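Local coordinates for protein regulator of polyketide synthase expression (Bifidobacterium adolescentis, PDB 3ONQ) that probably acts as a transcriptional regulator of the PucR family, binding DNA through a C-terminal helix-turn-helix domain, at residues 48-53 / 96-101; 68-73 / 115-120; 167-170 / 176-179; 203-206 / 211-214. All coordinates share one frame; numbering follows the deposited sequence.

Interaction 1: 48-53 / 96-101; sequences LGWQGD and LALACQ
The carbonyl oxygen of L98 sits in the plane of the W50 indole, at the outer edge of the six-membered ring. W50 CH2 lies 3.5 Å from L98 O, and W50 CZ2 is 3.6 Å from that same oxygen. Two aromatic C-H groups thus flank one backbone oxygen. No hydrogen bond links the two segments. The same ring corner also runs onto the strand backbone, with W50 CH2 3.3 Å from C100 N. C100 covers part of one ring face. Its CB stands 3.8 Å from the centroid of the W50 six-membered ring, a CH-pi contact. SG of C100 is turned anti to its own backbone N (chi1 178°) and adds an oblique sulfur-aromatic contact at 4.8 Å from that centroid. At the ring corner the L98 CD2 methyl meets W50 CH2 at 3.9 Å. L98 and C100 both point at the indole, while A99 between them points away. W50 reaches the strand because its CG stands anti to its carbonyl carbon (chi1 -60°). Replacing W50 with an alanine would probably open a gap above C100 and leave L98 CD2 without its aromatic neighbour. Other aromatic residues continue the cluster: H85 meets the indole, and F54 packs against it edge to face. G49, just before W50, closes helix 39-48 with a Schellman motif. The chain leaves the helix there, and W50 lays its indole against strand 94-100. This is a helix-to-strand connection sealed onto the sheet of an alpha-beta-alpha sandwich.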
loop_
_atom_site.group_PDB
_atom_site.type_symbol
_atom_site.label_atom_id
_atom_site.label_comp_id
_atom_site.label_asym_id
_atom_site.label_seq_id
_atom_site.Cartn_x
_atom_site.Cartn_y
_atom_site.Cartn_z
ATOM N N LEU B 48 19.116 13.494 -4.491
ATOM C CA LEU B 48 19.781 14.078 -3.334
ATOM C C LEU B 48 20.927 13.211 -2.818
ATOM O O LEU B 48 21.767 13.686 -2.057
ATOM C CB LEU B 48 18.772 14.314 -2.205
ATOM C CG LEU B 48 17.847 15.523 -2.386
ATOM C CD1 LEU B 48 16.816 15.570 -1.266
ATOM C CD2 LEU B 48 18.669 16.807 -2.419
ATOM N N GLY B 49 20.949 11.940 -3.208
ATOM C CA GLY B 49 22.051 11.064 -2.842
ATOM C C GLY B 49 21.671 9.925 -1.909
ATOM O O GLY B 49 22.514 9.137 -1.492
ATOM N N TRP B 50 20.395 9.827 -1.574
ATOM C CA TRP B 50 19.954 8.731 -0.733
ATOM C C TRP B 50 19.725 7.469 -1.554
ATOM O O TRP B 50 18.629 7.240 -2.089
ATOM C CB TRP B 50 18.681 9.105 -0.003
ATOM C CG TRP B 50 18.816 10.277 0.884
ATOM C CD1 TRP B 50 19.094 11.563 0.520
ATOM C CD2 TRP B 50 18.623 10.291 2.303
ATOM N NE1 TRP B 50 19.114 12.373 1.628
ATOM C CE2 TRP B 50 18.819 11.616 2.737
ATOM C CE3 TRP B 50 18.298 9.311 3.243
ATOM C CZ2 TRP B 50 18.700 11.991 4.073
ATOM C CZ3 TRP B 50 18.188 9.685 4.585
ATOM C CH2 TRP B 50 18.394 11.010 4.981
ATOM N N GLN B 51 20.754 6.641 -1.624
ATOM C CA GLN B 51 20.737 5.453 -2.466
ATOM C C GLN B 51 20.083 4.237 -1.813
ATOM O O GLN B 51 20.338 3.917 -0.649
ATOM C CB GLN B 51 22.163 5.094 -2.891
ATOM C CG GLN B 51 22.235 3.999 -3.942
ATOM C CD GLN B 51 23.484 3.147 -3.804
ATOM O OE1 GLN B 51 24.191 3.231 -2.798
ATOM N NE2 GLN B 51 23.760 2.317 -4.811
ATOM N N GLY B 52 19.238 3.562 -2.582
ATOM C CA GLY B 52 18.756 2.238 -2.229
ATOM C C GLY B 52 17.986 2.164 -0.933
ATOM O O GLY B 52 17.243 3.079 -0.590
ATOM N N ASP B 53 18.165 1.068 -0.205
ATOM C CA ASP B 53 17.334 0.801 0.960
ATOM C C ASP B 53 17.983 1.310 2.248
ATOM O O ASP B 53 18.388 0.528 3.106
ATOM C CB ASP B 53 17.028 -0.694 1.065
ATOM C CG ASP B 53 15.964 -0.990 2.097
ATOM O OD1 ASP B 53 15.236 -0.045 2.482
ATOM O OD2 ASP B 53 15.850 -2.159 2.521
ATOM N N LEU B 96 12.834 20.212 11.581
ATOM C CA LEU B 96 12.951 18.755 11.557
ATOM C C LEU B 96 14.116 18.372 10.664
ATOM O O LEU B 96 14.302 18.955 9.599
ATOM C CB LEU B 96 11.671 18.090 11.036
ATOM C CG LEU B 96 10.495 17.881 11.992
ATOM C CD1 LEU B 96 10.127 19.160 12.688
ATOM C CD2 LEU B 96 9.289 17.306 11.246
ATOM N N ALA B 97 14.895 17.392 11.108
ATOM C CA ALA B 97 16.042 16.915 10.360
ATOM C C ALA B 97 15.966 15.405 10.238
ATOM O O ALA B 97 15.842 14.694 11.242
ATOM C CB ALA B 97 17.338 17.314 11.057
ATOM N N LEU B 98 16.054 14.929 9.001
ATOM C CA LEU B 98 16.076 13.515 8.702
ATOM C C LEU B 98 17.503 13.142 8.323
ATOM O O LEU B 98 18.002 13.569 7.282
ATOM C CB LEU B 98 15.153 13.227 7.526
ATOM C CG LEU B 98 15.138 11.778 7.041
ATOM C CD1 LEU B 98 14.303 10.918 7.984
ATOM C CD2 LEU B 98 14.597 11.713 5.625
ATOM N N ALA B 99 18.161 12.350 9.163
ATOM C CA ALA B 99 19.548 11.965 8.902
ATOM C C ALA B 99 19.645 10.571 8.301
ATOM O O ALA B 99 18.920 9.648 8.691
ATOM C CB ALA B 99 20.382 12.045 10.182
ATOM N N CYS B 100 20.551 10.412 7.352
ATOM C CA CYS B 100 20.818 9.088 6.825
ATOM C C CYS B 100 21.719 8.361 7.819
ATOM O O CYS B 100 22.744 8.894 8.253
ATOM C CB CYS B 100 21.488 9.162 5.445
ATOM S SG CYS B 100 21.884 7.524 4.800
ATOM N N GLN B 101 21.332 7.160 8.212
ATOM C CA GLN B 101 22.137 6.450 9.189
ATOM C C GLN B 101 23.249 5.694 8.489
ATOM O O GLN B 101 23.015 4.676 7.844
ATOM C CB GLN B 101 21.304 5.512 10.053
ATOM C CG GLN B 101 22.180 4.643 10.955
ATOM C CD GLN B 101 21.382 3.726 11.843
ATOM O OE1 GLN B 101 20.864 4.143 12.881
ATOM N NE2 GLN B 101 21.280 2.463 11.446
#

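Interaction 2: 68-73 / 115-120; sequences ASTSLA and MPAFSE
T70 and A117 bury nearly equal areas here, and A73 adds a smaller patch. The T70 hydroxyl donates a hydrogen bond to the carbonyl oxygen of A117. The modelled OG1 to O distance is 2.5 Å, very short, and its exact value is doubtful. OG1 lies beside the T70 backbone N (chi1 -70°). There the same hydroxyl is also within weak hydrogen-bonding range of S66 O, one helical turn back, and its single proton can at most be shared. The other branch, CG2, lies beside A117 as well and reaches on to F118. It sits over one face of the F118 ring, offset toward the rim, and is 4.1 Å from F118 CZ. One turn further along the helix, A73 CB meets A117 CB at 3.7 Å. The A117 methyl therefore packs beside both T70 and A73. A valine in place of T70 would probably leave A117 O without its hydroxyl donor and weaken the tie between helix and loop. A117 ends a short 3-10 segment after helix 107-114. Chemically, one threonine does two jobs: its hydroxyl satisfies a loop carbonyl, and its methyl packs on the F118 ring, next to L95 of the sheet.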
loop_
_atom_site.group_PDB
_atom_site.type_symbol
_atom_site.label_atom_id
_atom_site.label_comp_id
_atom_site.label_asym_id
_atom_site.label_seq_id
_atom_site.Cartn_x
_atom_site.Cartn_y
_atom_site.Cartn_z
ATOM N N ALA B 68 18.777 29.125 10.541
ATOM C CA ALA B 68 20.046 29.014 9.836
ATOM C C ALA B 68 21.140 28.467 10.752
ATOM O O ALA B 68 21.972 27.673 10.330
ATOM C CB ALA B 68 20.459 30.362 9.265
ATOM N N SER B 69 21.132 28.896 12.008
ATOM C CA SER B 69 22.173 28.488 12.939
ATOM C C SER B 69 22.042 27.005 13.276
ATOM O O SER B 69 23.023 26.259 13.272
ATOM C CB SER B 69 22.106 29.320 14.213
ATOM O OG SER B 69 23.058 28.863 15.155
ATOM N N THR B 70 20.818 26.579 13.562
ATOM C CA THR B 70 20.581 25.186 13.875
ATOM C C THR B 70 20.914 24.284 12.680
ATOM O O THR B 70 21.516 23.225 12.850
ATOM C CB THR B 70 19.141 24.958 14.361
ATOM O OG1 THR B 70 18.982 25.552 15.655
ATOM C CG2 THR B 70 18.846 23.467 14.468
ATOM N N SER B 71 20.549 24.715 11.476
ATOM C CA SER B 71 20.808 23.926 10.271
ATOM C C SER B 71 22.296 23.726 10.026
ATOM O O SER B 71 22.725 22.657 9.577
ATOM C CB SER B 71 20.192 24.584 9.030
ATOM O OG SER B 71 18.775 24.566 9.083
ATOM N N LEU B 72 23.078 24.767 10.291
ATOM C CA LEU B 72 24.521 24.689 10.117
ATOM C C LEU B 72 25.102 23.724 11.138
ATOM O O LEU B 72 25.912 22.852 10.804
ATOM C CB LEU B 72 25.154 26.067 10.277
ATOM C CG LEU B 72 26.680 26.086 10.209
ATOM C CD1 LEU B 72 27.154 25.387 8.942
ATOM C CD2 LEU B 72 27.211 27.514 10.288
ATOM N N ALA B 73 24.677 23.887 12.386
ATOM C CA ALA B 73 25.085 23.005 13.464
ATOM C C ALA B 73 24.789 21.540 13.133
ATOM O O ALA B 73 25.642 20.684 13.309
ATOM C CB ALA B 73 24.409 23.405 14.751
HETATM N N MSE B 115 21.971 18.591 20.209
HETATM C CA MSE B 115 21.086 19.124 21.240
HETATM C C MSE B 115 21.248 20.618 21.531
HETATM O O MSE B 115 20.254 21.317 21.716
HETATM C CB MSE B 115 21.217 18.326 22.528
HETATM C CG MSE B 115 20.395 17.074 22.513
HETATM SE SE MSE B 115 20.142 16.376 24.300
HETATM C CE MSE B 115 19.543 18.015 25.163
ATOM N N PRO B 116 22.494 21.112 21.577
ATOM C CA PRO B 116 22.712 22.524 21.909
ATOM C C PRO B 116 22.079 23.476 20.893
ATOM O O PRO B 116 21.777 24.615 21.241
ATOM C CB PRO B 116 24.241 22.657 21.881
ATOM C CG PRO B 116 24.748 21.285 22.118
ATOM C CD PRO B 116 23.765 20.381 21.441
ATOM N N ALA B 117 21.877 23.020 19.663
ATOM C CA ALA B 117 21.260 23.865 18.646
ATOM C C ALA B 117 19.736 23.941 18.766
ATOM O O ALA B 117 19.078 24.581 17.936
ATOM C CB ALA B 117 21.649 23.392 17.257
ATOM N N PHE B 118 19.172 23.285 19.778
ATOM C CA PHE B 118 17.718 23.299 19.976
ATOM C C PHE B 118 17.389 23.930 21.320
ATOM O O PHE B 118 18.066 23.677 22.316
ATOM C CB PHE B 118 17.108 21.885 19.917
ATOM C CG PHE B 118 17.073 21.289 18.542
ATOM C CD1 PHE B 118 16.025 21.561 17.678
ATOM C CD2 PHE B 118 18.094 20.443 18.111
ATOM C CE1 PHE B 118 15.999 21.011 16.389
ATOM C CE2 PHE B 118 18.077 19.890 16.840
ATOM C CZ PHE B 118 17.018 20.174 15.979
ATOM N N SER B 119 16.342 24.744 21.348
ATOM C CA SER B 119 15.950 25.424 22.572
ATOM C C SER B 119 15.698 24.453 23.716
ATOM O O SER B 119 15.008 23.444 23.554
ATOM C CB SER B 119 14.707 26.283 22.342
ATOM O OG SER B 119 14.155 26.663 23.585
ATOM N N GLU B 120 16.266 24.775 24.874
ATOM C CA GLU B 120 16.066 24.003 26.091
ATOM C C GLU B 120 14.658 24.205 26.638
ATOM O O GLU B 120 14.202 23.442 27.491
ATOM C CB GLU B 120 17.088 24.424 27.161
ATOM C CG GLU B 120 18.550 24.155 26.802
ATOM C CD GLU B 120 18.968 22.713 27.057
ATOM O OE1 GLU B 120 18.505 22.123 28.060
ATOM O OE2 GLU B 120 19.756 22.169 26.251
#

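Interaction 3: 167-170 / 176-179; sequences PERA and YARE
Y176 opens the second segment with its CB at the edge of the R169 guanidinium. R169 NH2 lies 3.9 Å from Y176 CB. The phenol ring itself leads away and stacks on H138; its plane is turned 55° from that of the guanidinium. The main partner of that guanidinium is D174, which takes a salt bridge from R169 NE. D174 also accepts the Y176 backbone N-H, so it serves both helices.

A177 comes next and fits closest to the first helix. Its CB is 3.6 Å from R169 CB and 3.7 Å from A170 N. The two alanine methyls also face each other, with A177 CB 4.2 Å from A170 CB. R169 bends at chi3 (51°), which folds its guanidinium back so that one face lies against the A177 methyl.

R178 runs past A170. Its CG lies 4.1 Å from A170 CB, and the chain then runs extended to NE. A water bridges A170 O and R178 NH2, 2.8 Å from each, accepting from the arginine; its own protons may be shared with other acceptors. R178 NH1 forms a salt bridge with D175, and R178 NE donates a hydrogen bond to L171 O of a third subunit.

The contact thus joins helices 166-172 and 175-190 by alanine methyls. The arginines lend their carbon chains to this packing. Their charges are met by D174 and D175 near the turn, and R178 also gives an N-H to a carbonyl of the third subunit.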
loop_
_atom_site.group_PDB
_atom_site.type_symbol
_atom_site.label_atom_id
_atom_site.label_comp_id
_atom_site.label_asym_id
_atom_site.label_seq_id
_atom_site.Cartn_x
_atom_site.Cartn_y
_atom_site.Cartn_z
ATOM N N PRO B 167 -1.222 8.313 22.631
ATOM C CA PRO B 167 -2.630 8.731 22.634
ATOM C C PRO B 167 -2.836 10.158 22.115
ATOM O O PRO B 167 -3.760 10.393 21.326
ATOM C CB PRO B 167 -3.067 8.573 24.105
ATOM C CG PRO B 167 -1.810 8.327 24.899
ATOM C CD PRO B 167 -0.709 7.937 23.960
ATOM N N GLU B 168 -2.001 11.098 22.538
ATOM C CA GLU B 168 -2.136 12.467 22.051
ATOM C C GLU B 168 -1.943 12.528 20.523
ATOM O O GLU B 168 -2.653 13.259 19.820
ATOM C CB GLU B 168 -1.154 13.398 22.762
ATOM C CG GLU B 168 -1.429 13.561 24.246
ATOM C CD GLU B 168 -0.951 12.383 25.089
ATOM O OE1 GLU B 168 -0.241 11.491 24.574
ATOM O OE2 GLU B 168 -1.288 12.365 26.281
ATOM N N ARG B 169 -0.993 11.746 20.014
ATOM C CA ARG B 169 -0.790 11.665 18.572
ATOM C C ARG B 169 -2.025 11.104 17.895
ATOM O O ARG B 169 -2.470 11.621 16.869
ATOM C CB ARG B 169 0.437 10.809 18.237
ATOM C CG ARG B 169 1.760 11.513 18.540
ATOM C CD ARG B 169 2.931 10.536 18.478
ATOM N NE ARG B 169 2.923 9.775 17.228
ATOM C CZ ARG B 169 3.679 8.705 17.007
ATOM N NH1 ARG B 169 4.533 8.295 17.945
ATOM N NH2 ARG B 169 3.599 8.054 15.848
ATOM N N ALA B 170 -2.582 10.041 18.465
ATOM C CA ALA B 170 -3.810 9.471 17.921
ATOM C C ALA B 170 -4.944 10.498 17.918
ATOM O O ALA B 170 -5.685 10.609 16.931
ATOM C CB ALA B 170 -4.201 8.201 18.669
ATOM N N TYR B 176 -0.208 6.420 12.285
ATOM C CA TYR B 176 0.883 5.606 12.831
ATOM C C TYR B 176 0.615 5.328 14.321
ATOM O O TYR B 176 0.842 4.217 14.805
ATOM C CB TYR B 176 2.248 6.279 12.660
ATOM C CG TYR B 176 2.784 6.277 11.242
ATOM C CD1 TYR B 176 3.138 5.094 10.614
ATOM C CD2 TYR B 176 2.945 7.464 10.542
ATOM C CE1 TYR B 176 3.640 5.094 9.318
ATOM C CE2 TYR B 176 3.433 7.480 9.246
ATOM C CZ TYR B 176 3.784 6.294 8.641
ATOM O OH TYR B 176 4.282 6.316 7.357
ATOM N N ALA B 177 0.134 6.333 15.051
ATOM C CA ALA B 177 -0.117 6.150 16.484
ATOM C C ALA B 177 -1.324 5.246 16.713
ATOM O O ALA B 177 -1.303 4.407 17.604
ATOM C CB ALA B 177 -0.306 7.481 17.184
ATOM N N ARG B 178 -2.381 5.414 15.918
ATOM C CA ARG B 178 -3.529 4.535 16.067
ATOM C C ARG B 178 -3.089 3.098 15.853
ATOM O O ARG B 178 -3.489 2.197 16.580
ATOM C CB ARG B 178 -4.621 4.857 15.053
ATOM C CG ARG B 178 -5.368 6.149 15.295
ATOM C CD ARG B 178 -6.316 6.402 14.131
ATOM N NE ARG B 178 -6.973 7.696 14.229
ATOM C CZ ARG B 178 -7.213 8.510 13.209
ATOM N NH1 ARG B 178 -6.842 8.186 11.971
ATOM N NH2 ARG B 178 -7.835 9.653 13.432
ATOM N N GLU B 179 -2.280 2.883 14.827
ATOM C CA GLU B 179 -1.913 1.530 14.448
ATOM C C GLU B 179 -1.051 0.900 15.535
ATOM O O GLU B 179 -1.281 -0.250 15.915
ATOM C CB GLU B 179 -1.187 1.514 13.100
ATOM C CG GLU B 179 -0.827 0.110 12.617
ATOM C CD GLU B 179 -2.048 -0.678 12.154
ATOM O OE1 GLU B 179 -3.157 -0.095 12.059
ATOM O OE2 GLU B 179 -1.893 -1.888 11.887
HETATM O O HOH W 1 -7.982 11.399 15.589
#

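Interaction 4: 203-206 / 211-214; sequences STFL and SLEN
F205 brings the corner of its ring against the backbone that leads into helix 212-219. CE1 does most of the touching. It lies 3.6 Å from S211 N, an approach that is neither face-on nor edge-on, while L212 N sits at the ring edge, 3.7 Å from F205 CE1. The neighbouring atom F205 CD1 is 3.8 Å from S211 O. The ring gets there because CG stands anti to the F205 backbone N (chi1 178°), which swings it out from helix 198-207. L230 and A241 also touch this ring, as does T215, so F205 is well buried. Both segments belong to the PucR C-terminal helix-turn-helix domain. Helices 212-219 and 223-237 probably form the helix-turn-helix pair, and the F205 ring fills the join between helix 198-207 and that pair.

The contact thins out beyond the ring corner. L212 starts off pointing away from F205, and only its CD2 methyl returns, 4.1 Å from F205 CE1. The L212 side chain also touches V226 and R227 of helix 223-237. S211 lends its backbone to the phenyl ring, but its side chain points away from the ring, and the residue is partly exposed. There its hydroxyl works as an N-cap. N214 N donates to S211 OG at 3.0 Å in a nearly straight bond (171°), which fixes the first turn of helix 212-219.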
loop_
_atom_site.group_PDB
_atom_site.type_symbol
_atom_site.label_atom_id
_atom_site.label_comp_id
_atom_site.label_asym_id
_atom_site.label_seq_id
_atom_site.Cartn_x
_atom_site.Cartn_y
_atom_site.Cartn_z
ATOM N N SER B 203 -8.106 -4.686 31.739
ATOM C CA SER B 203 -9.333 -3.986 31.402
ATOM C C SER B 203 -10.146 -3.732 32.667
ATOM O O SER B 203 -10.650 -2.633 32.901
ATOM C CB SER B 203 -10.152 -4.834 30.437
ATOM O OG SER B 203 -11.382 -4.199 30.159
ATOM N N THR B 204 -10.279 -4.768 33.487
ATOM C CA THR B 204 -11.091 -4.666 34.685
ATOM C C THR B 204 -10.437 -3.700 35.666
ATOM O O THR B 204 -11.112 -2.914 36.301
ATOM C CB THR B 204 -11.260 -6.040 35.368
ATOM O OG1 THR B 204 -11.847 -6.969 34.449
ATOM C CG2 THR B 204 -12.137 -5.915 36.584
ATOM N N PHE B 205 -9.118 -3.743 35.760
ATOM C CA PHE B 205 -8.397 -2.888 36.683
ATOM C C PHE B 205 -8.613 -1.419 36.349
ATOM O O PHE B 205 -8.879 -0.625 37.225
ATOM C CB PHE B 205 -6.915 -3.234 36.612
ATOM C CG PHE B 205 -6.034 -2.393 37.486
ATOM C CD1 PHE B 205 -5.957 -2.620 38.841
ATOM C CD2 PHE B 205 -5.257 -1.395 36.946
ATOM C CE1 PHE B 205 -5.139 -1.860 39.630
ATOM C CE2 PHE B 205 -4.437 -0.641 37.737
ATOM C CZ PHE B 205 -4.381 -0.873 39.079
ATOM N N LEU B 206 -8.524 -1.079 35.072
ATOM C CA LEU B 206 -8.733 0.285 34.613
ATOM C C LEU B 206 -10.159 0.769 34.831
ATOM O O LEU B 206 -10.383 1.882 35.259
ATOM C CB LEU B 206 -8.341 0.423 33.147
ATOM C CG LEU B 206 -6.862 0.245 32.819
ATOM C CD1 LEU B 206 -6.644 0.204 31.335
ATOM C CD2 LEU B 206 -6.006 1.303 33.448
ATOM N N SER B 211 -7.838 0.036 41.100
ATOM C CA SER B 211 -7.818 -0.506 42.456
ATOM C C SER B 211 -7.550 -2.000 42.435
ATOM O O SER B 211 -8.322 -2.759 41.841
ATOM C CB SER B 211 -9.166 -0.275 43.129
ATOM O OG SER B 211 -9.281 -1.119 44.263
ATOM N N LEU B 212 -6.467 -2.435 43.077
ATOM C CA LEU B 212 -6.188 -3.861 43.174
ATOM C C LEU B 212 -7.341 -4.596 43.833
ATOM O O LEU B 212 -7.784 -5.640 43.348
ATOM C CB LEU B 212 -4.929 -4.126 43.987
ATOM C CG LEU B 212 -3.610 -4.031 43.243
ATOM C CD1 LEU B 212 -2.499 -4.455 44.180
ATOM C CD2 LEU B 212 -3.630 -4.897 41.993
ATOM N N GLU B 213 -7.809 -4.056 44.953
ATOM C CA GLU B 213 -8.842 -4.726 45.735
ATOM C C GLU B 213 -10.120 -4.913 44.943
ATOM O O GLU B 213 -10.690 -6.001 44.941
ATOM C CB GLU B 213 -9.142 -3.978 47.042
ATOM C CG GLU B 213 -8.106 -4.221 48.117
ATOM C CD GLU B 213 -7.892 -5.704 48.371
ATOM O OE1 GLU B 213 -6.717 -6.115 48.491
ATOM O OE2 GLU B 213 -8.898 -6.451 48.440
ATOM N N ASN B 214 -10.570 -3.851 44.279
ATOM C CA ASN B 214 -11.815 -3.927 43.522
ATOM C C ASN B 214 -11.687 -4.860 42.334
ATOM O O ASN B 214 -12.660 -5.492 41.934
ATOM C CB ASN B 214 -12.291 -2.546 43.068
ATOM C CG ASN B 214 -12.619 -1.628 44.232
ATOM O OD1 ASN B 214 -12.760 -2.075 45.377
ATOM N ND2 ASN B 214 -12.746 -0.339 43.946
#

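From the N terminus, interaction 1 opens in the loop after helix 39-48 and closes at the end of strand 94-100. Interaction 2 opens inside that span, on helix 67-80, and closes beyond it, after helix 107-114. The two loops cross, although their nearest atoms stay about 6 Å apart. Interaction 1 ties the loop after helix 39-48 to strand 94-100; interaction 2 ties helix 67-80 to the loop before strand 124-131. Interactions 3 and 4 follow in series, each closing a short turn between consecutive helices. Interaction 3 joins helices 166-172 and 175-190. Interaction 4 lies in the helix-turn-helix domain, across the chain centre from interactions 1 and 2, with centres about 47 and 46 Å from theirs.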